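Local coordinates for spindle assembly checkpoint serine/threonine-protein kinase BUB1 (Saccharomyces cerevisiae, PDB 3ESL), which phosphorylates BUB3 and itself in spindle checkpoint signalling that delays anaphase until chromosomes are bioriented, and is represented here by its N-terminal TPR-like domain, at residues 11-14 with 15-19; 32-35 with 36-39; 128-131 with 132-135; 154-157 with 158-162. All blocks are in the same frame, centred on the assembly; numbering follows the deposited sequence. Where two conformers were deposited one is given.

Contact 1: 11-14 with 15-19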
# COMPACT_ATOMS: atom_id res chain seq x y z
N THR A 11 13.27 -24.04 -0.60
CA THR A 11 12.68 -23.11 0.36
C THR A 11 11.44 -22.47 -0.25
O THR A 11 10.41 -22.34 0.44
CB THR A 11 13.69 -22.04 0.85
OG1 THR A 11 14.74 -22.68 1.58
CG2 THR A 11 13.01 -21.04 1.79
N LYS A 12 11.53 -22.11 -1.53
CA LYS A 12 10.40 -21.55 -2.26
C LYS A 12 9.22 -22.51 -2.26
O LYS A 12 8.08 -22.13 -1.96
CB LYS A 12 10.79 -21.16 -3.70
CG LYS A 12 9.64 -20.59 -4.50
CD LYS A 12 10.06 -20.01 -5.85
CE LYS A 12 10.33 -21.10 -6.87
NZ LYS A 12 10.61 -20.51 -8.22
N ILE A 13 9.48 -23.77 -2.59
CA ILE A 13 8.42 -24.77 -2.62
C ILE A 13 7.86 -25.04 -1.21
O ILE A 13 6.66 -25.23 -1.06
CB ILE A 13 8.89 -26.08 -3.32
CG1 ILE A 13 9.23 -25.78 -4.79
CG2 ILE A 13 7.81 -27.16 -3.21
CD1 ILE A 13 9.90 -26.92 -5.54
N ALA A 14 8.74 -25.05 -0.20
CA ALA A 14 8.31 -25.21 1.18
C ALA A 14 7.30 -24.11 1.57
O ALA A 14 6.25 -24.39 2.16
CB ALA A 14 9.52 -25.23 2.13
N TYR A 15 7.61 -22.86 1.22
CA TYR A 15 6.69 -21.75 1.51
C TYR A 15 5.38 -21.89 0.73
O TYR A 15 4.29 -21.67 1.28
CB TYR A 15 7.35 -20.42 1.21
CG TYR A 15 8.10 -19.82 2.38
CD1 TYR A 15 7.43 -19.46 3.56
CD2 TYR A 15 9.47 -19.59 2.31
CE1 TYR A 15 8.11 -18.90 4.64
CE2 TYR A 15 10.16 -19.03 3.40
CZ TYR A 15 9.47 -18.69 4.56
OH TYR A 15 10.13 -18.14 5.63
N GLU A 16 5.47 -22.29 -0.53
CA GLU A 16 4.29 -22.43 -1.37
C GLU A 16 3.35 -23.48 -0.79
O GLU A 16 2.13 -23.29 -0.77
CB GLU A 16 4.67 -22.74 -2.83
CG GLU A 16 5.34 -21.59 -3.57
CD GLU A 16 4.37 -20.46 -3.96
OE1 GLU A 16 3.15 -20.69 -3.97
OE2 GLU A 16 4.86 -19.35 -4.29
N GLN A 17 3.93 -24.59 -0.31
CA GLN A 17 3.14 -25.64 0.34
C GLN A 17 2.48 -25.16 1.63
O GLN A 17 1.34 -25.52 1.90
CB GLN A 17 4.01 -26.87 0.62
CG GLN A 17 4.37 -27.65 -0.64
CD GLN A 17 5.28 -28.82 -0.35
OE1 GLN A 17 5.66 -29.56 -1.27
NE2 GLN A 17 5.65 -29.00 0.91
N ARG A 18 3.21 -24.37 2.41
CA ARG A 18 2.68 -23.80 3.65
C ARG A 18 1.48 -22.89 3.38
O ARG A 18 0.51 -22.89 4.14
CB ARG A 18 3.77 -23.06 4.42
CG ARG A 18 4.81 -23.98 5.06
CD ARG A 18 5.80 -23.19 5.90
NE ARG A 18 5.18 -22.74 7.15
CZ ARG A 18 5.72 -21.88 8.01
NH1 ARG A 18 6.91 -21.34 7.77
NH2 ARG A 18 5.06 -21.55 9.11
N LEU A 19 1.55 -22.11 2.30
CA LEU A 19 0.42 -21.26 1.91
C LEU A 19 -0.81 -22.11 1.61
O LEU A 19 -1.93 -21.74 1.96
CB LEU A 19 0.76 -20.38 0.70
CG LEU A 19 1.83 -19.29 0.87
CD1 LEU A 19 2.06 -18.57 -0.44
CD2 LEU A 19 1.44 -18.29 1.98
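Thr11 and Tyr15 lie side by side, one turn apart on helix 4-21, and point the same way. The methyl CG2 of Thr11 rests 3.8 Å from CE2 of the Tyr15 ring. It gets there because CG2 is anti to the backbone N of Thr11, while OG1 (chi1 -64°) turns back to the carbonyl O of Gln7. CD2 of Tyr15 also comes to 3.5 Å from Thr11 O. That same oxygen takes the amide of Tyr15, N to O 3.0 Å. This is the i to i+4 pattern of the first helix of the domain, which belongs to the TPR-clan Mad3/BUB1 homology region.

The following residues repeat the bond. Gln17 N reaches Ile13 O at 2.9 Å, and the Gln17 amide end lies across Ile13, with OE1 3.8 Å from CG2. CG of Glu16 lies beside its own backbone N (chi1 -69°), 3.2 Å from Lys12 O. A bend at chi2 then turns the carboxylate toward its partners.

Further out, helix 29-47 covers one flank. Tyr15 stacks on Tyr36 there, and Lys12 NZ bonds to Tyr44 OH. Glu16 binds Tyr36 OH and forms a salt bridge with Arg62 of helix 49-67. A serine in place of Tyr15 would probably leave the Thr11 methyl and the Tyr36 ring without their aromatic neighbour. The chemistry is mixed: apolar and aromatic at Thr11 and Tyr15, charged at Glu16, where two partners probably favour an ionised carboxylate.

Contact 2: 32-35 with 36-39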
# COMPACT_ATOMS: atom_id res chain seq x y z
N LEU A 32 2.76 -15.43 7.86
CA LEU A 32 3.33 -16.41 6.92
C LEU A 32 3.63 -15.73 5.58
O LEU A 32 4.72 -15.91 5.02
CB LEU A 32 2.41 -17.64 6.77
CG LEU A 32 2.84 -18.67 5.70
CD1 LEU A 32 4.23 -19.23 5.96
CD2 LEU A 32 1.79 -19.80 5.61
N PHE A 33 2.68 -14.94 5.07
CA PHE A 33 2.96 -14.12 3.89
C PHE A 33 4.17 -13.21 4.09
O PHE A 33 5.02 -13.09 3.19
CB PHE A 33 1.74 -13.25 3.51
CG PHE A 33 0.65 -13.98 2.80
CD1 PHE A 33 0.84 -14.43 1.48
CD2 PHE A 33 -0.57 -14.20 3.42
CE1 PHE A 33 -0.20 -15.09 0.81
CE2 PHE A 33 -1.62 -14.85 2.77
CZ PHE A 33 -1.42 -15.30 1.46
N LEU A 34 4.25 -12.55 5.25
CA LEU A 34 5.38 -11.65 5.51
C LEU A 34 6.72 -12.39 5.48
O LEU A 34 7.68 -11.92 4.87
CB LEU A 34 5.23 -10.93 6.85
CG LEU A 34 4.14 -9.88 6.93
CD1 LEU A 34 4.00 -9.44 8.38
CD2 LEU A 34 4.47 -8.69 6.05
N ASP A 35 6.77 -13.56 6.13
CA ASP A 35 8.01 -14.36 6.18
C ASP A 35 8.45 -14.69 4.76
O ASP A 35 9.62 -14.52 4.40
CB ASP A 35 7.79 -15.65 6.96
CG ASP A 35 7.87 -15.47 8.46
OD1 ASP A 35 8.35 -14.42 8.93
OD2 ASP A 35 7.44 -16.41 9.16
N TYR A 36 7.49 -15.12 3.95
CA TYR A 36 7.80 -15.54 2.58
C TYR A 36 8.25 -14.35 1.73
O TYR A 36 9.25 -14.43 1.04
CB TYR A 36 6.59 -16.27 2.00
CG TYR A 36 6.76 -16.87 0.62
CD1 TYR A 36 8.03 -17.24 0.14
CD2 TYR A 36 5.65 -17.12 -0.18
CE1 TYR A 36 8.18 -17.83 -1.12
CE2 TYR A 36 5.79 -17.70 -1.46
CZ TYR A 36 7.06 -18.05 -1.91
OH TYR A 36 7.20 -18.60 -3.16
N MET A 37 7.54 -13.22 1.82
CA MET A 37 7.90 -12.03 1.06
C MET A 37 9.27 -11.46 1.43
O MET A 37 10.04 -11.03 0.56
CB MET A 37 6.80 -10.96 1.19
CG MET A 37 5.53 -11.37 0.48
SD MET A 37 4.26 -10.09 0.63
CE MET A 37 3.92 -10.09 2.38
N ILE A 38 9.59 -11.48 2.72
CA ILE A 38 10.89 -11.02 3.18
C ILE A 38 11.97 -11.93 2.61
O ILE A 38 12.98 -11.44 2.12
CB ILE A 38 10.95 -10.95 4.72
CG1 ILE A 38 10.04 -9.81 5.22
CG2 ILE A 38 12.40 -10.72 5.21
CD1 ILE A 38 9.77 -9.85 6.69
N TRP A 39 11.72 -13.24 2.63
CA TRP A 39 12.67 -14.22 2.08
C TRP A 39 12.87 -14.02 0.57
O TRP A 39 14.01 -14.03 0.07
CB TRP A 39 12.25 -15.65 2.39
CG TRP A 39 13.17 -16.65 1.75
CD1 TRP A 39 14.37 -17.09 2.24
CD2 TRP A 39 12.99 -17.29 0.47
NE1 TRP A 39 14.95 -17.97 1.35
CE2 TRP A 39 14.12 -18.12 0.26
CE3 TRP A 39 11.98 -17.25 -0.51
CZ2 TRP A 39 14.27 -18.91 -0.89
CZ3 TRP A 39 12.13 -18.03 -1.66
CH2 TRP A 39 13.27 -18.85 -1.84
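Met37 folds back along helix 29-47 onto Phe33 and Leu34, a local contact of residues three and four apart in a partly buried stretch. The helix packs against both helix 4-21 and helix 49-67. The methyl CE of Met37 does the touching. It lies 4.0 Å from CB of Phe33 and 4.0 Å from CD2 of Leu34, so one methyl bridges two residues of the preceding turn. The thioether chain is straight at chi2 and bends at chi3 (-65°), which swings CE back over the backbone. There it also comes to 3.3 Å from Phe33 O. This oxygen accepts the amide of Met37, N to O 2.9 Å, in a bond nearly along the C=O axis.

Ile38 makes a similar approach to Leu34, but through its longer branch. CG1 is anti to the carbonyl carbon of Ile38 and sits 3.2 Å from Leu34 O, with CD1 close by. The amide of Ile38 bonds to the same oxygen.

The sequence belongs to the Mad3/BUB1 homology region, a TPR-clan family, and antiparallel helix packing of the TPR kind fits this all-helical domain. Met37 meets Met60 of helix 49-67 and Ile82 of helix 77-90, while Leu34 touches Arg78 and Ile82. A bound NHE molecule, probably from the crystallisation liquor, lies about 4 Å from the Met37 side chain.

On another flank, CE3 of Trp39 comes to the edge of the Tyr36 ring, in its plane. Both aromatic groups leave the backbone with CG anti to N (chi1 -175° for Tyr36), and both meet helix 4-21.

Contact 3: 128-131 with 132-135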
# COMPACT_ATOMS: atom_id res chain seq x y z
N ALA A 128 2.06 14.37 -8.07
CA ALA A 128 1.22 14.55 -9.25
C ALA A 128 0.73 15.98 -9.37
O ALA A 128 -0.06 16.30 -10.26
CB ALA A 128 0.02 13.60 -9.21
N GLN A 129 1.20 16.85 -8.47
CA GLN A 129 0.85 18.27 -8.48
C GLN A 129 -0.62 18.58 -8.17
O GLN A 129 -1.15 19.61 -8.58
CB GLN A 129 1.33 18.96 -9.78
CG GLN A 129 2.73 18.58 -10.21
CD GLN A 129 2.74 17.83 -11.51
OE1 GLN A 129 2.29 18.35 -12.53
NE2 GLN A 129 3.28 16.62 -11.50
N PHE A 130 -1.29 17.67 -7.46
CA PHE A 130 -2.57 17.99 -6.87
C PHE A 130 -2.27 18.59 -5.50
O PHE A 130 -2.53 17.98 -4.46
CB PHE A 130 -3.48 16.75 -6.75
CG PHE A 130 -3.99 16.23 -8.07
CD1 PHE A 130 -5.01 16.90 -8.76
CD2 PHE A 130 -3.46 15.07 -8.63
CE1 PHE A 130 -5.49 16.41 -9.99
CE2 PHE A 130 -3.93 14.57 -9.84
CZ PHE A 130 -4.94 15.24 -10.52
N PHE A 131 -1.69 19.78 -5.50
CA PHE A 131 -1.06 20.33 -4.30
C PHE A 131 -2.02 20.54 -3.14
O PHE A 131 -1.74 20.12 -2.01
CB PHE A 131 -0.26 21.61 -4.64
CG PHE A 131 0.95 21.35 -5.49
CD1 PHE A 131 2.02 20.62 -5.01
CD2 PHE A 131 1.02 21.87 -6.79
CE1 PHE A 131 3.14 20.37 -5.80
CE2 PHE A 131 2.14 21.64 -7.59
CZ PHE A 131 3.20 20.89 -7.10
N LEU A 132 -3.15 21.18 -3.40
CA LEU A 132 -4.07 21.51 -2.32
C LEU A 132 -4.93 20.32 -1.88
O LEU A 132 -5.31 20.21 -0.71
CB LEU A 132 -4.91 22.76 -2.66
CG LEU A 132 -4.06 24.02 -2.94
CD1 LEU A 132 -4.91 25.18 -3.43
CD2 LEU A 132 -3.20 24.43 -1.74
N GLU A 133 -5.18 19.40 -2.81
CA GLU A 133 -5.83 18.13 -2.46
C GLU A 133 -4.95 17.32 -1.50
O GLU A 133 -5.46 16.71 -0.55
CB GLU A 133 -6.15 17.30 -3.71
CG GLU A 133 -7.23 17.91 -4.60
CD GLU A 133 -6.68 18.82 -5.70
OE1 GLU A 133 -5.56 19.36 -5.57
OE2 GLU A 133 -7.38 18.98 -6.72
N ALA A 134 -3.64 17.33 -1.76
CA ALA A 134 -2.68 16.63 -0.90
C ALA A 134 -2.69 17.17 0.53
O ALA A 134 -2.56 16.41 1.49
CB ALA A 134 -1.28 16.69 -1.50
N LYS A 135 -2.85 18.49 0.68
CA LYS A 135 -2.92 19.11 2.01
C LYS A 135 -4.20 18.67 2.71
O LYS A 135 -4.16 18.28 3.87
CB LYS A 135 -2.85 20.65 1.91
CG LYS A 135 -3.12 21.38 3.21
CD LYS A 135 -2.83 22.87 3.06
CE LYS A 135 -3.14 23.62 4.35
NZ LYS A 135 -2.30 24.85 4.44
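The Phe130 ring and the carboxylate of Glu133 meet nearly at right angles, their planes 85° apart. OE2 of Glu133 stands 3.8 Å from CD1 of Phe130, in an oblique position to the ring. The other oxygen, OE1, lies against the stem of the same residue, 3.5 Å from CB of Phe130. The Glu133 chain brings its end back toward Phe130 by a bend at chi2 (92°). A second ring, that of Phe131, carries CA of Gln129 on one face, 3.7 Å above the plane and offset toward the rim.

The backbone turns sharply here. Gln129 has positive phi (67°) and ends helix 115-127 in a Schellman motif. Phe130 is the centre of an inverse gamma turn and takes the N-cap position of the next helix. Its carbonyl oxygen accepts an opening bond of that helix: Ala134 N to Phe130 O, 3.0 Å, with the donor almost in line with C=O. CB of Ala134 lies 3.5 Å from the same Phe130 O. The bond from Lys135 N to Phe131 O is weak, at 3.3 Å. Phe131 O has a second partner in Tyr159 OH.

Polar ends and rings reach the surrounding helices. Glu133 forms a salt bridge with Arg181 of helix 177-186, and Arg185 of that helix makes a cation-pi contact with Phe130. Lys135 pairs with Glu160 of helix 149-165. The tight turn thus joins helix 115-127 to helix 131-143. Phe130 and Ala134 touch Leu125 of helix 115-127, and Phe131 packs on Leu163 of helix 149-165.

Contact 4: 154-157 with 158-162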
# COMPACT_ATOMS: atom_id res chain seq x y z
N ARG A 154 3.48 16.93 11.96
CA ARG A 154 4.78 17.37 11.46
C ARG A 154 4.89 17.20 9.94
O ARG A 154 5.50 18.02 9.26
CB ARG A 154 5.93 16.65 12.16
CG ARG A 154 6.02 16.94 13.65
CD ARG A 154 7.37 16.54 14.24
NE ARG A 154 7.58 15.09 14.22
CZ ARG A 154 7.10 14.24 15.13
NH1 ARG A 154 6.37 14.69 16.15
NH2 ARG A 154 7.35 12.95 15.02
N SER A 155 4.29 16.12 9.42
CA SER A 155 4.25 15.88 7.97
C SER A 155 3.52 17.01 7.25
O SER A 155 3.96 17.47 6.18
CB SER A 155 3.58 14.54 7.66
OG SER A 155 4.41 13.45 8.05
N LEU A 156 2.42 17.44 7.84
CA LEU A 156 1.62 18.54 7.33
C LEU A 156 2.42 19.85 7.40
O LEU A 156 2.45 20.61 6.42
CB LEU A 156 0.32 18.65 8.13
CG LEU A 156 -0.70 19.74 7.82
CD1 LEU A 156 -1.08 19.80 6.34
CD2 LEU A 156 -1.94 19.55 8.68
N SER A 157 3.08 20.08 8.53
CA SER A 157 3.93 21.27 8.70
C SER A 157 5.03 21.34 7.65
O SER A 157 5.23 22.39 7.02
CB SER A 157 4.52 21.33 10.11
OG SER A 157 5.23 22.55 10.31
N ASN A 158 5.74 20.23 7.45
CA ASN A 158 6.79 20.16 6.44
C ASN A 158 6.25 20.39 5.03
O ASN A 158 6.92 21.00 4.19
CB ASN A 158 7.55 18.83 6.50
CG ASN A 158 8.25 18.61 7.83
OD1 ASN A 158 8.43 19.55 8.61
ND2 ASN A 158 8.66 17.38 8.09
N TYR A 159 5.04 19.91 4.78
CA TYR A 159 4.40 20.09 3.48
C TYR A 159 4.05 21.55 3.22
O TYR A 159 4.24 22.06 2.10
CB TYR A 159 3.15 19.21 3.35
CG TYR A 159 2.54 19.28 1.97
CD1 TYR A 159 3.36 19.27 0.83
CD2 TYR A 159 1.16 19.37 1.79
CE1 TYR A 159 2.81 19.34 -0.44
CE2 TYR A 159 0.60 19.45 0.52
CZ TYR A 159 1.44 19.43 -0.59
OH TYR A 159 0.91 19.50 -1.86
N GLU A 160 3.54 22.23 4.25
CA GLU A 160 3.27 23.66 4.14
C GLU A 160 4.54 24.47 3.83
O GLU A 160 4.47 25.48 3.12
CB GLU A 160 2.54 24.17 5.38
CG GLU A 160 1.12 23.62 5.49
CD GLU A 160 0.41 23.98 6.78
OE1 GLU A 160 1.09 24.29 7.79
OE2 GLU A 160 -0.84 23.95 6.79
N ASP A 161 5.68 24.01 4.34
CA ASP A 161 6.98 24.61 4.02
C ASP A 161 7.35 24.41 2.56
O ASP A 161 7.94 25.29 1.93
CB ASP A 161 8.08 24.02 4.90
CG ASP A 161 7.96 24.41 6.36
OD1 ASP A 161 7.32 25.45 6.65
OD2 ASP A 161 8.50 23.67 7.21
N ARG A 162 7.02 23.24 2.02
CA ARG A 162 7.26 22.96 0.60
C ARG A 162 6.33 23.78 -0.28
O ARG A 162 6.74 24.25 -1.35
CB ARG A 162 7.15 21.46 0.30
CG ARG A 162 8.20 20.61 1.00
CD ARG A 162 8.33 19.21 0.40
NE ARG A 162 7.13 18.39 0.58
CZ ARG A 162 6.81 17.74 1.69
NH1 ARG A 162 7.59 17.81 2.77
NH2 ARG A 162 5.70 17.01 1.73
O HOH W 1 5.59 16.26 4.66
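The carbonyl oxygen of Ser155 is gripped by two donors. Tyr159 N reaches it at 3.0 Å, tilted 30° from the carbonyl plane, and a water donates to it as well. The water also accepts from NH2 of Arg162, at the edge of the guanidinium and in its plane, 3.0 Å from water O to NH2. Arg162 folds back over its own turn, so that CA of Tyr159 lies on one face of the guanidinium. Arg162 NE comes to the edge of the Tyr159 ring, in its plane, and forms a salt bridge with Glu126.

One step on, Glu160 N binds Leu156 O at 2.9 Å. The side chains of this pair cross. CD1 of Leu156 stands 4.2 Å from OE2 of Glu160, whose chain is extended beyond CG. With CG anti to the carbonyl carbon (chi1 -68°), that chain begins close to Leu156 O, 3.4 Å from CG. OE2 goes on to a salt bridge with Lys135. A glutamine in place of Glu160 would probably deprive Lys135 of its opposite charge and weaken the tie between helices 131-143 and 149-165.

On helix 149-165, Leu156 packs on Leu138 and Glu139 of helix 131-143, and Tyr159 touches Ala134. Ser155 OG bonds to Glu119, so helix 115-127 is held by Ser155 and Arg162 while helix 131-143 is met by Leu156, Tyr159 and Glu160.

The four contacts form two pairs at opposite sides of the chain's centre. Contacts 1 and 2 lie on consecutive helices, 4-21 and 29-47, with centres 10 Å apart. They join through Glu16 OE2 and Tyr36 OH, 2.7 Å apart, and through Thr11 CG2 against Trp39 CE2. Contacts 3 and 4 lie on or beside helices 131-143 and 149-165, with centres 12 Å apart. Their charged link is the bridge from Lys135 NZ to Glu160 OE2, 2.9 Å long. Between the pairs the nearest atoms of contacts 2 and 4 are about 22 Å apart. The bound NHE molecule lies by contact 2. The kinase active site is not part of this N-terminal fragment.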